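Local coordinates for protein alpha-glucosidase (Bacteroides thetaiotaomicron, PDB 5XFM) that hydrolyses beta-L-arabinopyranosides and alpha-galactosides as a bifunctional, calcium-binding enzyme of glycoside hydrolase family 97, at residues A[494-502]-A[534-544]; A[509-517]-A[607-615]. The protein carries 1 engineered substitution. All coordinates share one frame; numbering follows the deposited sequence.

Contact 1 of 2, residues A[494-502]-A[534-544]; sequences LNKRLNRNN and NNLKDVPAVCM
N495 reaches from the loop 494-502 into a polar network with N534, N535 and D538, which lie at the short helix 535-538 of the family-97 catalytic domain, a TIM-barrel relative. Its OD1 accepts two bonds. N535 ND2 lies 2.6 Å from N495 OD1, almost in line with that carbonyl (161°), and the N495 oxygen sits close to the plane of the N535 amide. N534 ND2 approaches more from the flank, at a C=O...N angle of 127° and 3.1 Å from N495 OD1, tilted out of the carbonyl plane. Each of these two amides also donates to the D538 carboxylate. N534 ND2 meets D538 OD2 at 2.9 Å in an almost straight bond, and N535 ND2 meets D538 OD1 at 3.3 Å, both on syn lone pairs. The D538 CG sits between its backbone N and carbonyl carbon (chi1 56°), which folds the carboxylate back towards the preceding turn where both amides lie. From the facing loop N502 ND2 adds a long, weak bond to D538 OD2. The other end of the N502 amide is held by its own loop, where OD1 takes a straight bond from R497 N at 2.7 Å. Water 3 joins N495 ND2, R500 O and N534 OD1, while water 1 links L494 N to N535 OD1, which also accepts from A532 N. Beside this network lies an apolar patch: L494 CB rests on V539 CG2 at 3.8 Å, and its CD1 runs past M544 SD at 3.6 Å and touches C543 CB. Two donations from each ND2 fix the flips of the N534 and N535 amides; their N-H groups stand between N495 OD1 and the D538 carboxylate, whose charge probably polarises them.

Contact 2 of 2, residues A[509-517]-A[607-615]; sequences RTTDVFQLA and YKDDKKGEP
Helix 512-517 and strand 607-609 run roughly antiparallel, at 143° with their axes 7.9 Å apart, so that the first turn of the helix lies against the strand and the turn after it. T511, the N-cap, carries the polar link: its OG1 donates to D609 OD1 at 2.8 Å, arriving from above the carboxylate plane. The same oxygen accepts from F514 N, 3.2 Å from T511 OG1, which closes the cap. Lying between the backbone N and the carbonyl carbon (chi1 65°), OG1 can serve both partners at once. V513 then packs its CG2 against K608 O (3.4 Å) and P615 CB, with CG1 beside Y607 O. At the side, P615 CG comes to 3.6 Å from D512 OD2, a carboxylate whose salt bridge is to R508, and L516 CD1 touches Y607 CD2. Replacing T511 by an alanine removes the hydroxyl, which would probably leave F514 N uncapped and D609 OD1 without that donor. D609 OD2 is bonded to G637 N, so the carboxylate ties the C-terminal sheet to the start of the helix, where its negative charge is likely to suit the helix dipole.

In the fold
Both contacts are largely buried but peripheral, their centres about 28 and 26 Å from the chain's centre and about 13 Å from each other. Contact 1 stays within the catalytic domain and relies on a dense amide and carboxylate network; contact 2 links that domain to the antiparallel C-terminal sheet through one capping hydroxyl and mostly apolar packing. The start of helix 541-549 is shared: C543, which touches L494, turns its SG onto D512, L516 and P615, and P540 CG, just before the helix, meets P615 CG at 3.6 Å. R508 adds a polar bridge, bonding N495 O and pairing with D512. The pair illustrates how polar networks can anchor loops within a domain while helix-against-sheet packing joins domains.

Contact 1 of 2, residues A[494-502]-A[534-544]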
loop_
_atom_site.group_PDB
_atom_site.type_symbol
_atom_site.label_atom_id
_atom_site.label_comp_id
_atom_site.label_asym_id
_atom_site.label_seq_id
_atom_site.Cartn_x
_atom_site.Cartn_y
_atom_site.Cartn_z
ATOM N N LEU A 494 -9.727 -18.373 -9.700
ATOM C CA LEU A 494 -10.448 -19.611 -9.467
ATOM C C LEU A 494 -10.197 -20.592 -10.610
ATOM O O LEU A 494 -10.477 -21.781 -10.486
ATOM C CB LEU A 494 -11.939 -19.334 -9.273
ATOM C CG LEU A 494 -12.230 -18.612 -7.952
ATOM C CD1 LEU A 494 -13.713 -18.364 -7.752
ATOM C CD2 LEU A 494 -11.678 -19.426 -6.791
ATOM N N ASN A 495 -9.642 -20.087 -11.709
ATOM C CA ASN A 495 -9.051 -20.934 -12.742
ATOM C C ASN A 495 -7.937 -21.815 -12.170
ATOM O O ASN A 495 -7.206 -21.391 -11.277
ATOM C CB ASN A 495 -8.495 -20.070 -13.879
ATOM C CG ASN A 495 -9.484 -19.883 -15.016
ATOM O OD1 ASN A 495 -10.697 -19.986 -14.832
ATOM N ND2 ASN A 495 -8.967 -19.561 -16.192
ATOM N N LYS A 496 -7.808 -23.038 -12.679
ATOM C CA LYS A 496 -6.709 -23.908 -12.268
ATOM C C LYS A 496 -5.512 -23.702 -13.170
ATOM O O LYS A 496 -4.364 -23.881 -12.760
ATOM C CB LYS A 496 -7.116 -25.376 -12.295
ATOM C CG LYS A 496 -8.180 -25.769 -11.302
ATOM C CD LYS A 496 -8.706 -27.154 -11.636
ATOM C CE LYS A 496 -9.853 -27.546 -10.731
ATOM N NZ LYS A 496 -9.332 -27.929 -9.387
ATOM N N ARG A 497 -5.788 -23.339 -14.415
ATOM C CA ARG A 497 -4.729 -23.053 -15.360
ATOM C C ARG A 497 -4.888 -21.629 -15.867
ATOM O O ARG A 497 -5.971 -21.231 -16.317
ATOM C CB ARG A 497 -4.749 -24.054 -16.516
ATOM C CG ARG A 497 -4.502 -25.489 -16.078
ATOM C CD ARG A 497 -3.123 -25.655 -15.459
ATOM N NE ARG A 497 -2.052 -25.338 -16.401
ATOM C CZ ARG A 497 -1.585 -26.189 -17.308
ATOM N NH1 ARG A 497 -2.103 -27.409 -17.404
ATOM N NH2 ARG A 497 -0.601 -25.822 -18.121
ATOM N N LEU A 498 -3.801 -20.869 -15.816
ATOM C CA LEU A 498 -3.893 -19.426 -16.002
ATOM C C LEU A 498 -3.784 -19.015 -17.454
ATOM O O LEU A 498 -2.833 -18.333 -17.852
ATOM C CB LEU A 498 -2.834 -18.701 -15.163
ATOM C CG LEU A 498 -3.253 -18.360 -13.729
ATOM C CD1 LEU A 498 -3.895 -19.540 -13.014
ATOM C CD2 LEU A 498 -2.078 -17.802 -12.918
ATOM N N ASN A 499 -4.771 -19.448 -18.235
ATOM C CA ASN A 499 -4.955 -19.004 -19.613
ATOM C C ASN A 499 -6.454 -18.956 -19.927
ATOM O O ASN A 499 -7.278 -19.250 -19.060
ATOM C CB ASN A 499 -4.198 -19.914 -20.587
ATOM C CG ASN A 499 -4.851 -21.276 -20.769
ATOM O OD1 ASN A 499 -5.708 -21.689 -19.990
ATOM N ND2 ASN A 499 -4.401 -22.003 -21.783
ATOM N N ARG A 500 -6.811 -18.578 -21.150
ATOM C CA ARG A 500 -8.218 -18.351 -21.484
ATOM C C ARG A 500 -9.095 -19.605 -21.401
ATOM O O ARG A 500 -10.216 -19.545 -20.892
ATOM C CB ARG A 500 -8.341 -17.733 -22.874
ATOM C CG ARG A 500 -9.774 -17.456 -23.291
ATOM C CD ARG A 500 -9.830 -16.425 -24.402
ATOM N NE ARG A 500 -11.188 -16.228 -24.895
ATOM C CZ ARG A 500 -11.562 -15.188 -25.636
ATOM N NH1 ARG A 500 -10.675 -14.250 -25.953
ATOM N NH2 ARG A 500 -12.820 -15.081 -26.049
ATOM N N ASN A 501 -8.606 -20.735 -21.899
ATOM C CA ASN A 501 -9.429 -21.939 -21.904
ATOM C C ASN A 501 -9.255 -22.785 -20.647
ATOM O O ASN A 501 -9.807 -23.882 -20.554
ATOM C CB ASN A 501 -9.150 -22.774 -23.154
ATOM C CG ASN A 501 -9.680 -22.115 -24.418
ATOM O OD1 ASN A 501 -8.938 -21.876 -25.373
ATOM N ND2 ASN A 501 -10.965 -21.793 -24.416
ATOM N N ASN A 502 -8.501 -22.259 -19.682
ATOM C CA ASN A 502 -8.285 -22.931 -18.400
ATOM C C ASN A 502 -7.706 -24.330 -18.585
ATOM O O ASN A 502 -8.155 -25.283 -17.946
ATOM C CB ASN A 502 -9.594 -22.994 -17.600
ATOM C CG ASN A 502 -9.378 -23.332 -16.127
ATOM O OD1 ASN A 502 -8.264 -23.238 -15.602
ATOM N ND2 ASN A 502 -10.455 -23.726 -15.453
ATOM N N ASN A 534 -16.115 -18.484 -17.666
ATOM C CA ASN A 534 -16.081 -19.940 -17.554
ATOM C C ASN A 534 -16.130 -20.440 -16.110
ATOM O O ASN A 534 -16.475 -21.598 -15.866
ATOM C CB ASN A 534 -14.837 -20.488 -18.254
ATOM C CG ASN A 534 -13.559 -19.876 -17.730
ATOM O OD1 ASN A 534 -13.216 -18.747 -18.075
ATOM N ND2 ASN A 534 -12.838 -20.625 -16.910
ATOM N N ASN A 535 -15.789 -19.573 -15.154
ATOM C CA ASN A 535 -15.826 -19.951 -13.746
ATOM C C ASN A 535 -17.246 -20.243 -13.273
ATOM O O ASN A 535 -17.449 -20.953 -12.287
ATOM C CB ASN A 535 -15.201 -18.873 -12.866
ATOM C CG ASN A 535 -13.715 -18.708 -13.115
ATOM O OD1 ASN A 535 -13.129 -17.684 -12.765
ATOM N ND2 ASN A 535 -13.101 -19.709 -13.753
ATOM N N LEU A 536 -18.242 -19.697 -13.960
ATOM C CA LEU A 536 -19.607 -20.001 -13.548
ATOM C C LEU A 536 -19.961 -21.441 -13.915
ATOM O O LEU A 536 -20.950 -21.979 -13.419
ATOM C CB LEU A 536 -20.605 -19.030 -14.174
ATOM C CG LEU A 536 -20.753 -17.695 -13.444
ATOM C CD1 LEU A 536 -21.798 -16.826 -14.127
ATOM C CD2 LEU A 536 -21.095 -17.914 -11.974
ATOM N N LYS A 537 -19.128 -22.073 -14.746
ATOM C CA LYS A 537 -19.331 -23.478 -15.104
ATOM C C LYS A 537 -18.311 -24.451 -14.485
ATOM O O LYS A 537 -18.671 -25.576 -14.137
ATOM C CB LYS A 537 -19.305 -23.636 -16.628
ATOM C CG LYS A 537 -20.422 -22.901 -17.364
ATOM C CD LYS A 537 -21.790 -23.509 -17.085
ATOM C CE LYS A 537 -22.883 -22.815 -17.886
ATOM N NZ LYS A 537 -23.116 -21.419 -17.407
ATOM N N ASP A 538 -17.053 -24.033 -14.345
ATOM C CA ASP A 538 -16.002 -24.964 -13.909
ATOM C C ASP A 538 -15.494 -24.719 -12.486
ATOM O O ASP A 538 -14.486 -25.295 -12.068
ATOM C CB ASP A 538 -14.820 -24.940 -14.890
ATOM C CG ASP A 538 -14.228 -23.552 -15.085
ATOM O OD1 ASP A 538 -14.273 -22.728 -14.146
ATOM O OD2 ASP A 538 -13.701 -23.291 -16.192
ATOM N N VAL A 539 -16.201 -23.875 -11.744
ATOM C CA VAL A 539 -15.871 -23.625 -10.348
ATOM C C VAL A 539 -17.057 -24.020 -9.473
ATOM O O VAL A 539 -18.197 -23.674 -9.790
ATOM C CB VAL A 539 -15.508 -22.143 -10.113
ATOM C CG1 VAL A 539 -15.283 -21.858 -8.628
ATOM C CG2 VAL A 539 -14.281 -21.763 -10.928
ATOM N N PRO A 540 -16.793 -24.777 -8.389
ATOM C CA PRO A 540 -17.823 -25.182 -7.426
ATOM C C PRO A 540 -18.707 -24.007 -7.024
ATOM O O PRO A 540 -18.189 -22.927 -6.749
ATOM C CB PRO A 540 -17.010 -25.681 -6.231
ATOM C CG PRO A 540 -15.740 -26.171 -6.828
ATOM C CD PRO A 540 -15.470 -25.331 -8.049
ATOM N N ALA A 541 -20.016 -24.238 -6.971
ATOM C CA ALA A 541 -21.003 -23.171 -6.829
ATOM C C ALA A 541 -20.797 -22.343 -5.567
ATOM O O ALA A 541 -21.083 -21.153 -5.559
ATOM C CB ALA A 541 -22.412 -23.750 -6.859
ATOM N N VAL A 542 -20.307 -22.969 -4.504
ATOM C CA VAL A 542 -20.140 -22.263 -3.240
ATOM C C VAL A 542 -19.102 -21.134 -3.350
ATOM O O VAL A 542 -19.243 -20.082 -2.708
ATOM C CB VAL A 542 -19.752 -23.237 -2.103
ATOM C CG1 VAL A 542 -20.864 -24.247 -1.874
ATOM C CG2 VAL A 542 -18.442 -23.946 -2.407
ATOM N N CYS A 543 -18.083 -21.337 -4.182
ATOM C CA CYS A 543 -17.068 -20.311 -4.401
ATOM C C CYS A 543 -17.654 -19.096 -5.123
ATOM O O CYS A 543 -17.487 -17.954 -4.690
ATOM C CB CYS A 543 -15.888 -20.877 -5.191
ATOM S SG CYS A 543 -14.964 -22.168 -4.321
ATOM N N MET A 544 -18.350 -19.347 -6.224
ATOM C CA MET A 544 -18.912 -18.259 -7.011
ATOM C C MET A 544 -20.014 -17.542 -6.243
ATOM O O MET A 544 -20.190 -16.323 -6.377
ATOM C CB MET A 544 -19.433 -18.800 -8.338
ATOM C CG MET A 544 -18.350 -19.478 -9.146
ATOM S SD MET A 544 -16.949 -18.370 -9.381
ATOM C CE MET A 544 -17.703 -17.104 -10.413
HETATM O O HOH W 1 -10.754 -17.238 -12.198
HETATM O O HOH W 2 -11.768 -23.882 -12.540
HETATM O O HOH W 3 -10.721 -18.403 -18.429
#

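Contact 2 of 2, residues A[509-517]-A[607-615]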
loop_
_atom_site.group_PDB
_atom_site.type_symbol
_atom_site.label_atom_id
_atom_site.label_comp_id
_atom_site.label_asym_id
_atom_site.label_seq_id
_atom_site.Cartn_x
_atom_site.Cartn_y
_atom_site.Cartn_z
ATOM N N ARG A 509 -1.085 -23.016 -7.442
ATOM C CA ARG A 509 -0.592 -23.950 -6.433
ATOM C C ARG A 509 -1.423 -23.940 -5.161
ATOM O O ARG A 509 -1.254 -24.799 -4.294
ATOM C CB ARG A 509 0.858 -23.630 -6.084
ATOM C CG ARG A 509 1.797 -23.731 -7.259
ATOM C CD ARG A 509 1.737 -25.122 -7.864
ATOM N NE ARG A 509 2.894 -25.372 -8.713
ATOM C CZ ARG A 509 2.948 -26.308 -9.654
ATOM N NH1 ARG A 509 1.900 -27.093 -9.875
ATOM N NH2 ARG A 509 4.054 -26.456 -10.372
ATOM N N THR A 510 -2.324 -22.968 -5.061
ATOM C CA THR A 510 -3.143 -22.783 -3.871
ATOM C C THR A 510 -4.579 -23.248 -4.097
ATOM O O THR A 510 -5.002 -23.451 -5.231
ATOM C CB THR A 510 -3.157 -21.310 -3.441
ATOM O OG1 THR A 510 -3.475 -20.494 -4.574
ATOM C CG2 THR A 510 -1.799 -20.900 -2.897
ATOM N N THR A 511 -5.322 -23.414 -3.010
ATOM C CA THR A 511 -6.690 -23.920 -3.087
ATOM C C THR A 511 -7.733 -22.829 -3.338
ATOM O O THR A 511 -7.449 -21.634 -3.215
ATOM C CB THR A 511 -7.060 -24.678 -1.812
ATOM O OG1 THR A 511 -7.075 -23.769 -0.700
ATOM C CG2 THR A 511 -6.043 -25.773 -1.546
ATOM N N ASP A 512 -8.943 -23.253 -3.692
ATOM C CA ASP A 512 -10.031 -22.319 -3.931
ATOM C C ASP A 512 -10.330 -21.514 -2.673
ATOM O O ASP A 512 -10.526 -20.299 -2.737
ATOM C CB ASP A 512 -11.292 -23.053 -4.392
ATOM C CG ASP A 512 -11.115 -23.741 -5.732
ATOM O OD1 ASP A 512 -10.035 -23.592 -6.338
ATOM O OD2 ASP A 512 -12.063 -24.422 -6.184
ATOM N N VAL A 513 -10.344 -22.185 -1.529
ATOM C CA VAL A 513 -10.668 -21.511 -0.277
ATOM C C VAL A 513 -9.553 -20.528 0.089
ATOM O O VAL A 513 -9.824 -19.456 0.627
ATOM C CB VAL A 513 -10.907 -22.516 0.869
ATOM C CG1 VAL A 513 -11.147 -21.783 2.173
ATOM C CG2 VAL A 513 -12.122 -23.373 0.556
ATOM N N PHE A 514 -8.309 -20.882 -0.230
ATOM C CA PHE A 514 -7.196 -19.932 -0.152
ATOM C C PHE A 514 -7.540 -18.650 -0.912
ATOM O O PHE A 514 -7.409 -17.542 -0.389
ATOM C CB PHE A 514 -5.909 -20.554 -0.710
ATOM C CG PHE A 514 -4.719 -19.624 -0.701
ATOM C CD1 PHE A 514 -4.564 -18.650 -1.682
ATOM C CD2 PHE A 514 -3.738 -19.744 0.274
ATOM C CE1 PHE A 514 -3.477 -17.798 -1.673
ATOM C CE2 PHE A 514 -2.640 -18.894 0.285
ATOM C CZ PHE A 514 -2.511 -17.920 -0.687
ATOM N N GLN A 515 -7.956 -18.817 -2.160
ATOM C CA GLN A 515 -8.306 -17.691 -3.019
ATOM C C GLN A 515 -9.436 -16.844 -2.459
ATOM O O GLN A 515 -9.393 -15.619 -2.551
ATOM C CB GLN A 515 -8.670 -18.181 -4.427
ATOM C CG GLN A 515 -7.525 -18.863 -5.145
ATOM C CD GLN A 515 -6.389 -17.887 -5.421
ATOM O OE1 GLN A 515 -6.618 -16.764 -5.875
ATOM N NE2 GLN A 515 -5.161 -18.312 -5.152
ATOM N N LEU A 516 -10.474 -17.502 -1.948
ATOM C CA LEU A 516 -11.609 -16.816 -1.343
ATOM C C LEU A 516 -11.144 -16.000 -0.122
ATOM O O LEU A 516 -11.508 -14.832 0.041
ATOM C CB LEU A 516 -12.700 -17.828 -0.966
ATOM C CG LEU A 516 -13.271 -18.697 -2.105
ATOM C CD1 LEU A 516 -14.414 -19.577 -1.619
ATOM C CD2 LEU A 516 -13.719 -17.883 -3.318
ATOM N N ALA A 517 -10.316 -16.626 0.711
ATOM C CA ALA A 517 -9.723 -15.987 1.880
ATOM C C ALA A 517 -8.926 -14.753 1.482
ATOM O O ALA A 517 -8.868 -13.765 2.218
ATOM C CB ALA A 517 -8.828 -16.969 2.626
ATOM N N TYR A 607 -15.964 -21.930 5.446
ATOM C CA TYR A 607 -15.359 -22.336 4.189
ATOM C C TYR A 607 -14.031 -22.991 4.513
ATOM O O TYR A 607 -13.185 -22.397 5.189
ATOM C CB TYR A 607 -15.159 -21.142 3.252
ATOM C CG TYR A 607 -16.448 -20.497 2.800
ATOM C CD1 TYR A 607 -17.147 -19.634 3.631
ATOM C CD2 TYR A 607 -16.972 -20.764 1.545
ATOM C CE1 TYR A 607 -18.328 -19.051 3.220
ATOM C CE2 TYR A 607 -18.150 -20.188 1.126
ATOM C CZ TYR A 607 -18.825 -19.332 1.964
ATOM O OH TYR A 607 -20.002 -18.757 1.540
ATOM N N LYS A 608 -13.852 -24.211 4.030
ATOM C CA LYS A 608 -12.702 -25.011 4.412
ATOM C C LYS A 608 -12.239 -25.878 3.237
ATOM O O LYS A 608 -13.022 -26.171 2.337
ATOM C CB LYS A 608 -13.091 -25.845 5.644
ATOM C CG LYS A 608 -12.354 -27.143 5.886
ATOM C CD LYS A 608 -13.055 -27.932 6.979
ATOM C CE LYS A 608 -12.292 -29.186 7.344
ATOM N NZ LYS A 608 -12.965 -29.920 8.451
ATOM N N ASP A 609 -10.979 -26.300 3.243
ATOM C CA ASP A 609 -10.519 -27.269 2.255
ATOM C C ASP A 609 -10.946 -28.639 2.742
ATOM O O ASP A 609 -10.714 -28.973 3.901
ATOM C CB ASP A 609 -8.993 -27.230 2.082
ATOM C CG ASP A 609 -8.454 -25.834 1.781
ATOM O OD1 ASP A 609 -8.986 -25.158 0.874
ATOM O OD2 ASP A 609 -7.485 -25.415 2.454
ATOM N N ASP A 610 -11.544 -29.453 1.879
ATOM C CA ASP A 610 -11.831 -30.807 2.324
ATOM C C ASP A 610 -10.505 -31.552 2.273
ATOM O O ASP A 610 -9.542 -31.061 1.687
ATOM C CB ASP A 610 -12.936 -31.476 1.481
ATOM C CG ASP A 610 -12.543 -31.705 0.022
ATOM O OD1 ASP A 610 -11.350 -31.599 -0.336
ATOM O OD2 ASP A 610 -13.461 -31.997 -0.781
ATOM N N LYS A 611 -10.459 -32.728 2.883
ATOM C CA LYS A 611 -9.218 -33.496 2.984
ATOM C C LYS A 611 -8.530 -33.715 1.629
ATOM O O LYS A 611 -7.325 -33.972 1.576
ATOM C CB LYS A 611 -9.477 -34.822 3.705
ATOM C CG LYS A 611 -9.985 -34.595 5.127
ATOM C CD LYS A 611 -9.146 -35.331 6.162
ATOM C CE LYS A 611 -8.849 -34.393 7.331
ATOM N NZ LYS A 611 -8.281 -35.095 8.510
ATOM N N LYS A 612 -9.303 -33.627 0.546
ATOM C CA LYS A 612 -8.780 -33.776 -0.804
ATOM C C LYS A 612 -8.362 -32.424 -1.380
ATOM O O LYS A 612 -7.761 -32.358 -2.451
ATOM C CB LYS A 612 -9.827 -34.441 -1.691
ATOM C CG LYS A 612 -9.456 -35.852 -2.148
ATOM C CD LYS A 612 -10.321 -36.313 -3.308
ATOM C CE LYS A 612 -11.663 -36.835 -2.793
ATOM N NZ LYS A 612 -11.506 -38.118 -2.037
ATOM N N GLY A 613 -8.692 -31.347 -0.670
ATOM C CA GLY A 613 -8.328 -30.005 -1.094
ATOM C C GLY A 613 -9.426 -29.228 -1.800
ATOM O O GLY A 613 -9.221 -28.083 -2.198
ATOM N N GLU A 614 -10.599 -29.840 -1.946
ATOM C CA GLU A 614 -11.723 -29.186 -2.613
ATOM C C GLU A 614 -12.474 -28.287 -1.637
ATOM O O GLU A 614 -12.464 -28.536 -0.434
ATOM C CB GLU A 614 -12.661 -30.231 -3.222
ATOM C CG GLU A 614 -12.063 -30.971 -4.402
ATOM C CD GLU A 614 -11.684 -30.037 -5.534
ATOM O OE1 GLU A 614 -12.499 -29.150 -5.867
ATOM O OE2 GLU A 614 -10.574 -30.182 -6.089
ATOM N N PRO A 615 -13.135 -27.238 -2.153
ATOM C CA PRO A 615 -13.828 -26.296 -1.265
ATOM C C PRO A 615 -15.077 -26.899 -0.641
ATOM O O PRO A 615 -15.817 -27.608 -1.327
ATOM C CB PRO A 615 -14.203 -25.140 -2.196
ATOM C CG PRO A 615 -14.203 -25.728 -3.561
ATOM C CD PRO A 615 -13.198 -26.827 -3.566
#